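Local structure of TqaA (Penicillium aethiopicum, 5DLK) at residues A[416-425]-A[436-444]. The protein is a fungal nonribosomal peptide synthetase, seen here as its condensation-like CT domain, which probably closes the finished peptide into a macrocycle. Numbering follows the deposited sequence.
Sequences FDPLDEVWIF and QVCANSRVL. With EDO (1,2-ethanediol), chain E; EDO (1,2-ethanediol), chain F.
Trp423 and Cys438 form a hydrogen-bonded pair in the antiparallel hairpin of strands 422-428 and 433-440, part of the C-terminal half of the condensation-domain fold. Their two backbone bonds are nearly straight (168° each), and Cys438 O also lies at the edge of the indole. Cys438 turns its sulfur to the loop ahead of strand 422-428, chi1 (-175°) placing SG opposite the backbone N: SG meets Pro418 CG at 3.5 Å and the edge of the Phe416 ring, near its plane, at CD2 (3.9 Å). Phe416 in turn sets CZ over one face of the indole, toward the rim, while Phe330 meets Trp423 edge to face. At the pyrrole end, NE1 donates to the anti lone pair of Glu421 OE2 (2.8 Å), which also accepts from Leu419 N and pairs with Arg64. A leucine in place of Trp423 would probably leave Glu421 without this donor and the Phe416 ring without the flat surface beneath CZ. Val422 splits its branches: CG1 touches Val437 CG1 and Leu444 CD2, CG2 touches Ala439 CB and Val443 CG1. Where the two strands part, one water accepts from Asn440 N and donates to Leu419 O and Glu421 O, 2.7 Å from each.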
ATOM      1  N   PHE A 416      -8.018  -3.121   8.041  1.00 19.79           N
ATOM      2  CA  PHE A 416      -7.619  -3.853   6.828  1.00 19.47           C
ATOM      3  C   PHE A 416      -8.235  -5.233   6.903  1.00 17.50           C
ATOM      4  O   PHE A 416      -7.961  -5.977   7.835  1.00 19.52           O
ATOM      5  CB  PHE A 416      -6.097  -3.955   6.703  1.00 18.92           C
ATOM      6  CG  PHE A 416      -5.642  -4.790   5.523  1.00 18.31           C
ATOM      7  CD1 PHE A 416      -5.852  -4.346   4.232  1.00 17.89           C
ATOM      8  CD2 PHE A 416      -5.023  -6.025   5.722  1.00 21.58           C
ATOM      9  CE1 PHE A 416      -5.432  -5.109   3.120  1.00 20.55           C
ATOM     10  CE2 PHE A 416      -4.594  -6.792   4.620  1.00 18.91           C
ATOM     11  CZ  PHE A 416      -4.804  -6.333   3.327  1.00 21.25           C
ATOM     12  N   ASP A 417      -9.055  -5.586   5.921  1.00 20.17           N
ATOM     13  CA  ASP A 417      -9.752  -6.871   5.954  1.00 21.63           C
ATOM     14  C   ASP A 417      -9.650  -7.603   4.623  1.00 19.52           C
ATOM     15  O   ASP A 417     -10.380  -7.294   3.693  1.00 17.73           O
ATOM     16  CB  ASP A 417     -11.217  -6.663   6.329  1.00 22.92           C
ATOM     17  CG  ASP A 417     -11.370  -6.132   7.734  1.00 23.65           C
ATOM     18  OD1 ASP A 417     -11.139  -6.908   8.676  1.00 25.32           O
ATOM     19  OD2 ASP A 417     -11.696  -4.947   7.868  1.00 28.54           O
ATOM     20  N   PRO A 418      -8.737  -8.581   4.542  1.00 19.69           N
ATOM     21  CA  PRO A 418      -8.540  -9.369   3.317  1.00 17.89           C
ATOM     22  C   PRO A 418      -9.823 -10.025   2.824  1.00 20.79           C
ATOM     23  O   PRO A 418     -10.740 -10.269   3.611  1.00 19.35           O
ATOM     24  CB  PRO A 418      -7.530 -10.455   3.746  1.00 17.85           C
ATOM     25  CG  PRO A 418      -6.812  -9.887   4.908  1.00 21.93           C
ATOM     26  CD  PRO A 418      -7.823  -8.983   5.624  1.00 16.50           C
ATOM     27  N   LEU A 419      -9.867 -10.341   1.534  1.00 20.40           N
ATOM     28  CA  LEU A 419     -10.978 -11.093   0.984  1.00 19.12           C
ATOM     29  C   LEU A 419     -10.624 -12.594   0.988  1.00 19.28           C
ATOM     30  O   LEU A 419     -10.558 -13.202   2.057  1.00 23.68           O
ATOM     31  CB  LEU A 419     -11.321 -10.571  -0.409  1.00 21.45           C
ATOM     32  CG  LEU A 419     -11.588  -9.053  -0.401  1.00 26.04           C
ATOM     33  CD1 LEU A 419     -11.977  -8.523  -1.788  1.00 26.30           C
ATOM     34  CD2 LEU A 419     -12.653  -8.711   0.650  1.00 23.54           C
ATOM     35  N   ASP A 420     -10.377 -13.198  -0.171  1.00 21.81           N
ATOM     36  CA  ASP A 420     -10.071 -14.639  -0.174  1.00 20.99           C
ATOM     37  C   ASP A 420      -8.565 -14.922  -0.155  1.00 23.34           C
ATOM     38  O   ASP A 420      -8.159 -16.061   0.036  1.00 24.41           O
ATOM     39  CB  ASP A 420     -10.696 -15.324  -1.393  1.00 29.29           C
ATOM     40  CG  ASP A 420     -12.213 -15.374  -1.318  1.00 42.29           C
ATOM     41  OD1 ASP A 420     -12.756 -15.491  -0.194  1.00 35.18           O
ATOM     42  OD2 ASP A 420     -12.855 -15.289  -2.388  1.00 49.09           O
ATOM     43  N   GLU A 421      -7.749 -13.889  -0.349  1.00 21.80           N
ATOM     44  CA  GLU A 421      -6.295 -14.059  -0.431  1.00 17.79           C
ATOM     45  C   GLU A 421      -5.584 -14.141   0.928  1.00 21.28           C
ATOM     46  O   GLU A 421      -6.108 -13.707   1.967  1.00 18.77           O
ATOM     47  CB  GLU A 421      -5.685 -12.912  -1.236  1.00 17.77           C
ATOM     48  CG  GLU A 421      -5.560 -11.586  -0.461  1.00 18.61           C
ATOM     49  CD  GLU A 421      -6.890 -10.853  -0.289  1.00 21.63           C
ATOM     50  OE1 GLU A 421      -7.849 -11.189  -1.009  1.00 24.35           O
ATOM     51  OE2 GLU A 421      -6.954  -9.932   0.557  1.00 19.33           O
ATOM     52  N   VAL A 422      -4.377 -14.702   0.905  1.00 16.18           N
ATOM     53  CA  VAL A 422      -3.514 -14.743   2.079  1.00 14.91           C
ATOM     54  C   VAL A 422      -2.388 -13.748   1.825  1.00 17.75           C
ATOM     55  O   VAL A 422      -1.803 -13.741   0.741  1.00 15.95           O
ATOM     56  CB  VAL A 422      -2.939 -16.156   2.333  1.00 17.43           C
ATOM     57  CG1 VAL A 422      -1.872 -16.122   3.441  1.00 14.46           C
ATOM     58  CG2 VAL A 422      -4.067 -17.110   2.684  1.00 19.08           C
ATOM     59  N   TRP A 423      -2.137 -12.874   2.800  1.00 14.90           N
ATOM     60  CA  TRP A 423      -0.990 -11.975   2.771  1.00 14.12           C
ATOM     61  C   TRP A 423       0.124 -12.454   3.676  1.00 14.95           C
ATOM     62  O   TRP A 423      -0.135 -12.881   4.809  1.00 16.22           O
ATOM     63  CB  TRP A 423      -1.402 -10.556   3.221  1.00 14.91           C
ATOM     64  CG  TRP A 423      -2.429  -9.920   2.381  1.00 13.35           C
ATOM     65  CD1 TRP A 423      -3.782 -10.118   2.441  1.00 15.20           C
ATOM     66  CD2 TRP A 423      -2.208  -8.962   1.335  1.00 16.15           C
ATOM     67  NE1 TRP A 423      -4.413  -9.328   1.496  1.00 16.51           N
ATOM     68  CE2 TRP A 423      -3.466  -8.627   0.800  1.00 15.64           C
ATOM     69  CE3 TRP A 423      -1.065  -8.377   0.786  1.00 15.07           C
ATOM     70  CZ2 TRP A 423      -3.618  -7.708  -0.250  1.00 17.87           C
ATOM     71  CZ3 TRP A 423      -1.216  -7.453  -0.244  1.00 18.38           C
ATOM     72  CH2 TRP A 423      -2.479  -7.138  -0.759  1.00 16.95           C
ATOM     73  N   ILE A 424       1.364 -12.376   3.188  1.00 13.80           N
ATOM     74  CA  ILE A 424       2.525 -12.553   4.045  1.00 16.44           C
ATOM     75  C   ILE A 424       3.318 -11.265   4.014  1.00 17.02           C
ATOM     76  O   ILE A 424       3.854 -10.904   2.982  1.00 16.75           O
ATOM     77  CB  ILE A 424       3.430 -13.710   3.596  1.00 16.31           C
ATOM     78  CG1 ILE A 424       2.680 -15.046   3.685  1.00 16.38           C
ATOM     79  CG2 ILE A 424       4.704 -13.743   4.475  1.00 18.92           C
ATOM     80  CD1 ILE A 424       3.454 -16.242   3.133  1.00 19.64           C
ATOM     81  N   PHE A 425       3.359 -10.553   5.134  1.00 14.97           N
ATOM     82  CA  PHE A 425       4.180  -9.356   5.239  1.00 15.46           C
ATOM     83  C   PHE A 425       5.439  -9.679   6.035  1.00 17.95           C
ATOM     84  O   PHE A 425       5.380 -10.453   6.993  1.00 20.96           O
ATOM     85  CB  PHE A 425       3.444  -8.215   5.943  1.00 17.11           C
ATOM     86  CG  PHE A 425       2.152  -7.803   5.293  1.00 18.51           C
ATOM     87  CD1 PHE A 425       2.142  -6.894   4.248  1.00 19.22           C
ATOM     88  CD2 PHE A 425       0.938  -8.306   5.754  1.00 19.55           C
ATOM     89  CE1 PHE A 425       0.924  -6.494   3.661  1.00 17.23           C
ATOM     90  CE2 PHE A 425      -0.264  -7.903   5.182  1.00 17.22           C
ATOM     91  CZ  PHE A 425      -0.265  -7.004   4.135  1.00 17.48           C
ATOM     92  N   GLN A 436       4.608 -11.845   9.198  1.00 16.60           N
ATOM     93  CA  GLN A 436       3.224 -11.608   9.566  1.00 16.96           C
ATOM     94  C   GLN A 436       2.316 -12.257   8.538  1.00 22.06           C
ATOM     95  O   GLN A 436       2.482 -12.039   7.340  1.00 24.74           O
ATOM     96  CB  GLN A 436       2.939 -10.108   9.634  1.00 19.90           C
ATOM     97  CG  GLN A 436       4.008  -9.317  10.395  1.00 22.09           C
ATOM     98  CD  GLN A 436       3.814  -7.817  10.282  1.00 26.60           C
ATOM     99  OE1 GLN A 436       3.154  -7.335   9.362  1.00 27.48           O
ATOM    100  NE2 GLN A 436       4.380  -7.071  11.228  1.00 28.01           N
ATOM    101  N   VAL A 437       1.358 -13.049   8.992  1.00 16.50           N
ATOM    102  CA  VAL A 437       0.360 -13.603   8.090  1.00 17.09           C
ATOM    103  C   VAL A 437      -0.970 -12.920   8.369  1.00 18.08           C
ATOM    104  O   VAL A 437      -1.376 -12.786   9.540  1.00 17.33           O
ATOM    105  CB  VAL A 437       0.217 -15.131   8.268  1.00 16.77           C
ATOM    106  CG1 VAL A 437      -0.942 -15.655   7.423  1.00 17.05           C
ATOM    107  CG2 VAL A 437       1.541 -15.842   7.936  1.00 20.30           C
ATOM    108  N   CYS A 438      -1.640 -12.479   7.303  1.00 16.44           N
ATOM    109  CA  CYS A 438      -2.950 -11.844   7.445  1.00 16.92           C
ATOM    110  C   CYS A 438      -3.939 -12.476   6.475  1.00 17.03           C
ATOM    111  O   CYS A 438      -3.741 -12.452   5.247  1.00 16.54           O
ATOM    112  CB  CYS A 438      -2.861 -10.336   7.188  1.00 15.96           C
ATOM    113  SG  CYS A 438      -4.444  -9.485   7.505  1.00 19.81           S
ATOM    114  N   ALA A 439      -5.001 -13.045   7.022  1.00 16.80           N
ATOM    115  CA  ALA A 439      -6.006 -13.699   6.200  1.00 17.10           C
ATOM    116  C   ALA A 439      -7.279 -13.872   6.996  1.00 17.18           C
ATOM    117  O   ALA A 439      -7.249 -13.976   8.221  1.00 19.53           O
ATOM    118  CB  ALA A 439      -5.506 -15.079   5.707  1.00 18.61           C
ATOM    119  N   ASN A 440      -8.390 -13.942   6.289  1.00 17.79           N
ATOM    120  CA  ASN A 440      -9.655 -14.265   6.940  1.00 21.39           C
ATOM    121  C   ASN A 440      -9.628 -15.677   7.532  1.00 23.60           C
ATOM    122  O   ASN A 440      -9.075 -16.594   6.932  1.00 25.00           O
ATOM    123  CB  ASN A 440     -10.792 -14.118   5.944  1.00 21.16           C
ATOM    124  CG  ASN A 440     -12.141 -14.213   6.613  1.00 28.80           C
ATOM    125  OD1 ASN A 440     -12.628 -15.300   6.857  1.00 26.97           O
ATOM    126  ND2 ASN A 440     -12.729 -13.075   6.934  1.00 27.05           N
ATOM    127  N   SER A 441     -10.251 -15.859   8.700  1.00 21.51           N
ATOM    128  CA  SER A 441     -10.173 -17.117   9.423  1.00 24.26           C
ATOM    129  C   SER A 441     -10.849 -18.250   8.660  1.00 25.01           C
ATOM    130  O   SER A 441     -10.585 -19.424   8.925  1.00 27.59           O
ATOM    131  CB  SER A 441     -10.814 -16.974  10.814  1.00 26.23           C
ATOM    132  OG  SER A 441     -12.140 -16.506  10.666  1.00 27.87           O
ATOM    133  N   ARG A 442     -11.732 -17.902   7.728  1.00 25.77           N
ATOM    134  CA  ARG A 442     -12.375 -18.913   6.894  1.00 27.29           C
ATOM    135  C   ARG A 442     -11.388 -19.458   5.866  1.00 31.54           C
ATOM    136  O   ARG A 442     -11.484 -20.606   5.454  1.00 31.34           O
ATOM    137  CB  ARG A 442     -13.582 -18.356   6.150  1.00 28.92           C
ATOM    138  CG  ARG A 442     -14.781 -17.959   6.990  1.00 38.50           C
ATOM    139  CD  ARG A 442     -15.661 -17.067   6.119  1.00 42.91           C
ATOM    140  NE  ARG A 442     -14.845 -16.568   5.010  1.00 51.96           N
ATOM    141  CZ  ARG A 442     -15.260 -15.755   4.046  1.00 49.91           C
ATOM    142  NH1 ARG A 442     -16.513 -15.313   4.033  1.00 54.02           N
ATOM    143  NH2 ARG A 442     -14.403 -15.386   3.092  1.00 48.51           N
ATOM    144  N   VAL A 443     -10.466 -18.603   5.435  1.00 25.76           N
ATOM    145  CA  VAL A 443      -9.475 -18.969   4.426  1.00 24.64           C
ATOM    146  C   VAL A 443      -8.325 -19.709   5.072  1.00 26.43           C
ATOM    147  O   VAL A 443      -7.891 -20.758   4.606  1.00 27.88           O
ATOM    148  CB  VAL A 443      -8.952 -17.718   3.694  1.00 23.21           C
ATOM    149  CG1 VAL A 443      -7.820 -18.093   2.726  1.00 24.34           C
ATOM    150  CG2 VAL A 443     -10.087 -17.038   2.964  1.00 24.77           C
ATOM    151  N   LEU A 444      -7.853 -19.161   6.179  1.00 23.31           N
ATOM    152  CA  LEU A 444      -6.749 -19.749   6.896  1.00 25.44           C
ATOM    153  C   LEU A 444      -7.043 -19.688   8.389  1.00 26.42           C
ATOM    154  O   LEU A 444      -7.049 -18.606   8.978  1.00 22.78           O
ATOM    155  CB  LEU A 444      -5.469 -18.998   6.528  1.00 25.84           C
ATOM    156  CG  LEU A 444      -4.111 -19.647   6.725  1.00 24.42           C
ATOM    157  CD1 LEU A 444      -3.933 -20.942   5.888  1.00 25.11           C
ATOM    158  CD2 LEU A 444      -3.039 -18.626   6.377  1.00 22.36           C
TER
HETATM  159  C1  EDO E 501      -7.624  -5.865  11.052  1.00 29.74           C
HETATM  160  O1  EDO E 501      -6.570  -5.576  10.101  1.00 21.05           O
HETATM  161  C2  EDO E 501      -8.562  -4.670  11.296  1.00 30.65           C
HETATM  162  O2  EDO E 501      -9.388  -4.382  10.147  1.00 23.15           O
HETATM  163  C1  EDO F 502       0.344  -5.322  12.392  1.00 42.77           C
HETATM  164  O1  EDO F 502       1.339  -5.341  11.355  1.00 46.38           O
HETATM  165  C2  EDO F 502      -0.890  -4.566  11.910  1.00 41.48           C
HETATM  166  O2  EDO F 502      -2.056  -5.087  12.566  1.00 47.77           O
HETATM  167  O   HOH W   1     -11.056 -10.605   6.334  1.00 24.15           O
HETATM  168  O   HOH W   2      -8.334 -13.909   3.503  1.00 21.93           O